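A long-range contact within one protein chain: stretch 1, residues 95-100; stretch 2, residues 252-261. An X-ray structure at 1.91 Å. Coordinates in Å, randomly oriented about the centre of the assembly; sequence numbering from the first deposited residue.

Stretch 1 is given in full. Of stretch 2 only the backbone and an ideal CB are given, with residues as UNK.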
# COMPACT_ATOMS: atom_id res chain seq x y z
N THR A 95 -26.96 -2.22 5.89
CA THR A 95 -25.72 -1.72 5.32
C THR A 95 -25.30 -0.34 5.80
O THR A 95 -26.13 0.54 6.01
CB THR A 95 -25.84 -1.65 3.78
OG1 THR A 95 -26.10 -2.96 3.27
CG2 THR A 95 -24.57 -1.11 3.15
N VAL A 96 -23.99 -0.15 5.99
CA VAL A 96 -23.44 1.13 6.39
C VAL A 96 -22.33 1.43 5.38
O VAL A 96 -21.50 0.57 5.09
CB VAL A 96 -22.86 1.11 7.81
CG1 VAL A 96 -22.11 2.41 8.09
CG2 VAL A 96 -23.98 0.95 8.83
N MSE A 97 -22.34 2.63 4.81
CA MSE A 97 -21.33 3.02 3.84
C MSE A 97 -20.16 3.72 4.53
O MSE A 97 -20.37 4.54 5.42
CB MSE A 97 -21.95 3.94 2.78
CG MSE A 97 -23.01 3.24 1.93
SE MSE A 97 -23.93 4.44 0.71
CE MSE A 97 -22.49 4.70 -0.54
N ILE A 98 -18.94 3.38 4.14
CA ILE A 98 -17.75 3.98 4.73
C ILE A 98 -16.82 4.54 3.66
O ILE A 98 -16.42 3.82 2.74
CB ILE A 98 -16.96 2.96 5.58
CG1 ILE A 98 -17.88 2.35 6.65
CG2 ILE A 98 -15.77 3.67 6.25
CD1 ILE A 98 -17.31 1.08 7.30
N ASN A 99 -16.50 5.82 3.79
CA ASN A 99 -15.61 6.56 2.88
C ASN A 99 -16.35 6.96 1.61
O ASN A 99 -15.74 7.31 0.60
CB ASN A 99 -14.38 5.72 2.51
CG ASN A 99 -13.20 6.58 2.08
OD1 ASN A 99 -12.31 6.13 1.38
ND2 ASN A 99 -13.20 7.83 2.53
N CYS A 100 -17.68 6.90 1.67
CA CYS A 100 -18.51 7.24 0.54
C CYS A 100 -19.89 7.65 1.03
O CYS A 100 -20.25 7.43 2.19
CB CYS A 100 -18.60 6.04 -0.42
SG CYS A 100 -19.15 4.47 0.35
N UNK A 252 -8.80 9.72 8.85
CA UNK A 252 -9.17 8.84 9.96
C UNK A 252 -9.70 7.47 9.52
O UNK A 252 -10.74 7.02 9.99
CB UNK A 252 -10.23 9.53 10.82
N UNK A 253 -8.96 6.81 8.64
CA UNK A 253 -9.36 5.51 8.13
C UNK A 253 -9.62 4.46 9.20
O UNK A 253 -10.67 3.82 9.20
CB UNK A 253 -8.28 4.99 7.18
N UNK A 254 -8.66 4.27 10.09
CA UNK A 254 -8.80 3.29 11.16
C UNK A 254 -10.09 3.55 11.95
O UNK A 254 -10.88 2.63 12.19
CB UNK A 254 -7.58 3.33 12.09
N UNK A 255 -10.30 4.80 12.35
CA UNK A 255 -11.49 5.17 13.11
C UNK A 255 -12.76 5.04 12.29
O UNK A 255 -13.81 4.69 12.83
CB UNK A 255 -11.36 6.60 13.63
N UNK A 256 -12.69 5.34 10.99
CA UNK A 256 -13.86 5.20 10.13
C UNK A 256 -14.31 3.75 10.12
O UNK A 256 -15.51 3.46 10.15
CB UNK A 256 -13.56 5.68 8.71
N UNK A 257 -13.34 2.84 10.07
CA UNK A 257 -13.65 1.42 10.07
C UNK A 257 -14.26 0.98 11.39
O UNK A 257 -15.29 0.31 11.41
CB UNK A 257 -12.39 0.60 9.78
N UNK A 258 -13.63 1.35 12.50
CA UNK A 258 -14.16 0.98 13.80
C UNK A 258 -15.54 1.58 14.03
O UNK A 258 -16.46 0.88 14.48
CB UNK A 258 -13.20 1.42 14.91
N UNK A 259 -15.70 2.87 13.73
CA UNK A 259 -16.99 3.52 13.93
C UNK A 259 -18.06 2.93 13.01
O UNK A 259 -19.19 2.68 13.44
CB UNK A 259 -16.86 5.03 13.69
N UNK A 260 -17.70 2.71 11.75
CA UNK A 260 -18.64 2.14 10.80
C UNK A 260 -19.15 0.78 11.24
O UNK A 260 -20.34 0.49 11.14
CB UNK A 260 -17.99 2.03 9.42
N UNK A 261 -18.24 -0.06 11.72
CA UNK A 261 -18.59 -1.40 12.17
C UNK A 261 -19.55 -1.35 13.36
O UNK A 261 -20.56 -2.06 13.38
CB UNK A 261 -17.33 -2.18 12.54

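Stretch 1 offers a largely apolar surface to the helix. CA-to-CB of Val96, Ile98 and Asn99 points toward the helix; Asn99 brings a polar amide at one end. Thr95, Met97 and Cys100 do not reach across.

Position 252 lies just before the helix. Its ideal CB has nothing of stretch 1 within 5.5 Å, and phi is -76°. Many residues would fit, including one with a restricted phi. It is Pro252, at the N-cap position. Its O accepts the hydrogen bond from the N of residue 256 at 2.8 Å.

Position 253 opens the helix, with CA-to-CB sideways to stretch 1. A small side chain would fall short, while a long or aromatic one could reach Asn99. It is Tyr253, with chi1 in m. The ring end, with its OH, comes near the side-chain amide of Asn99. That amide is probably turned over in the model, so the identity of its nearest atom is uncertain.

Positions 254 and 255 have no part of stretch 1 near their ideal CB atoms. Stretch 1 sets little limit there, and polar or large side chains are possible. They are Tyr254 and Asp255, and neither touches stretch 1. Tyr254 OH is hydrogen-bonded elsewhere in the structure.

Position 256 points toward stretch 1. Its ideal CB is 3.9 Å from Ile98 CG2, so an apolar side chain of moderate size suits it; leucine, methionine or valine are all plausible. It is Leu256, chi1 m and chi2 t. Leu256 CB packs on Ile98 CG2 at 3.8 Å.

Position 257 points its ideal CB away, and stretch 1 imposes no size limit. Its helical angles demand no special residue. It is Gly257.

Positions 258 and 259 point away and sideways. Polar or charged residues would suit both. They are Arg258 and Glu259. The end of Glu259 leads away from stretch 1, and Arg258 touches a crystal neighbour.

Position 260 is the tightest. Its CA is 6.4 Å from Ile98 CA, the closest pair of CA atoms across the stretches. An ideal CB would sit 2.4 Å from Ile98 CD1, a clash with that side chain as placed. Glycine alone fits without movement, although its phi and psi are ordinary helical values. It is Gly260. Ile98 CD1 rests 3.9 Å from Gly260 CA, and Val96 CG1 lies 4.0 Å from Gly260 O.

Position 261 points away, so stretch 1 leaves the choice open. It is Ala261.

Stretch 2, residues 252-261: PYYDLGREGA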
# COMPACT_ATOMS: atom_id res chain seq x y z
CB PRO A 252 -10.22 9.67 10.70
CG PRO A 252 -10.95 10.32 9.58
CD PRO A 252 -9.82 10.78 8.67
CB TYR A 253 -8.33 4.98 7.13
CG TYR A 253 -8.46 5.60 5.76
CD1 TYR A 253 -9.70 6.06 5.31
CD2 TYR A 253 -7.37 5.70 4.90
CE1 TYR A 253 -9.85 6.60 4.04
CE2 TYR A 253 -7.52 6.24 3.62
CZ TYR A 253 -8.76 6.68 3.20
OH TYR A 253 -8.94 7.19 1.93
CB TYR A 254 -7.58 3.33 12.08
CG TYR A 254 -7.63 2.30 13.19
CD1 TYR A 254 -7.44 0.95 12.92
CD2 TYR A 254 -7.90 2.68 14.50
CE1 TYR A 254 -7.53 -0.01 13.93
CE2 TYR A 254 -7.99 1.74 15.52
CZ TYR A 254 -7.81 0.40 15.23
OH TYR A 254 -7.92 -0.54 16.24
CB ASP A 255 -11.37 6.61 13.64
CG ASP A 255 -10.29 6.76 14.69
OD1 ASP A 255 -10.11 5.83 15.52
OD2 ASP A 255 -9.62 7.81 14.71
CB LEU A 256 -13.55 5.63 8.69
CG LEU A 256 -13.51 7.13 8.41
CD1 LEU A 256 -13.02 7.38 6.98
CD2 LEU A 256 -14.90 7.72 8.60
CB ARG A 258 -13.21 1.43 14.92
CG ARG A 258 -11.85 0.77 14.90
CD ARG A 258 -11.06 1.18 16.13
NE ARG A 258 -11.79 0.86 17.36
CZ ARG A 258 -12.05 -0.38 17.76
NH1 ARG A 258 -11.62 -1.41 17.05
NH2 ARG A 258 -12.74 -0.59 18.87
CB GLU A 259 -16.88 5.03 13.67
CG GLU A 259 -16.21 5.82 14.79
CD GLU A 259 -16.97 5.73 16.10
OE1 GLU A 259 -18.19 5.98 16.11
OE2 GLU A 259 -16.34 5.41 17.13
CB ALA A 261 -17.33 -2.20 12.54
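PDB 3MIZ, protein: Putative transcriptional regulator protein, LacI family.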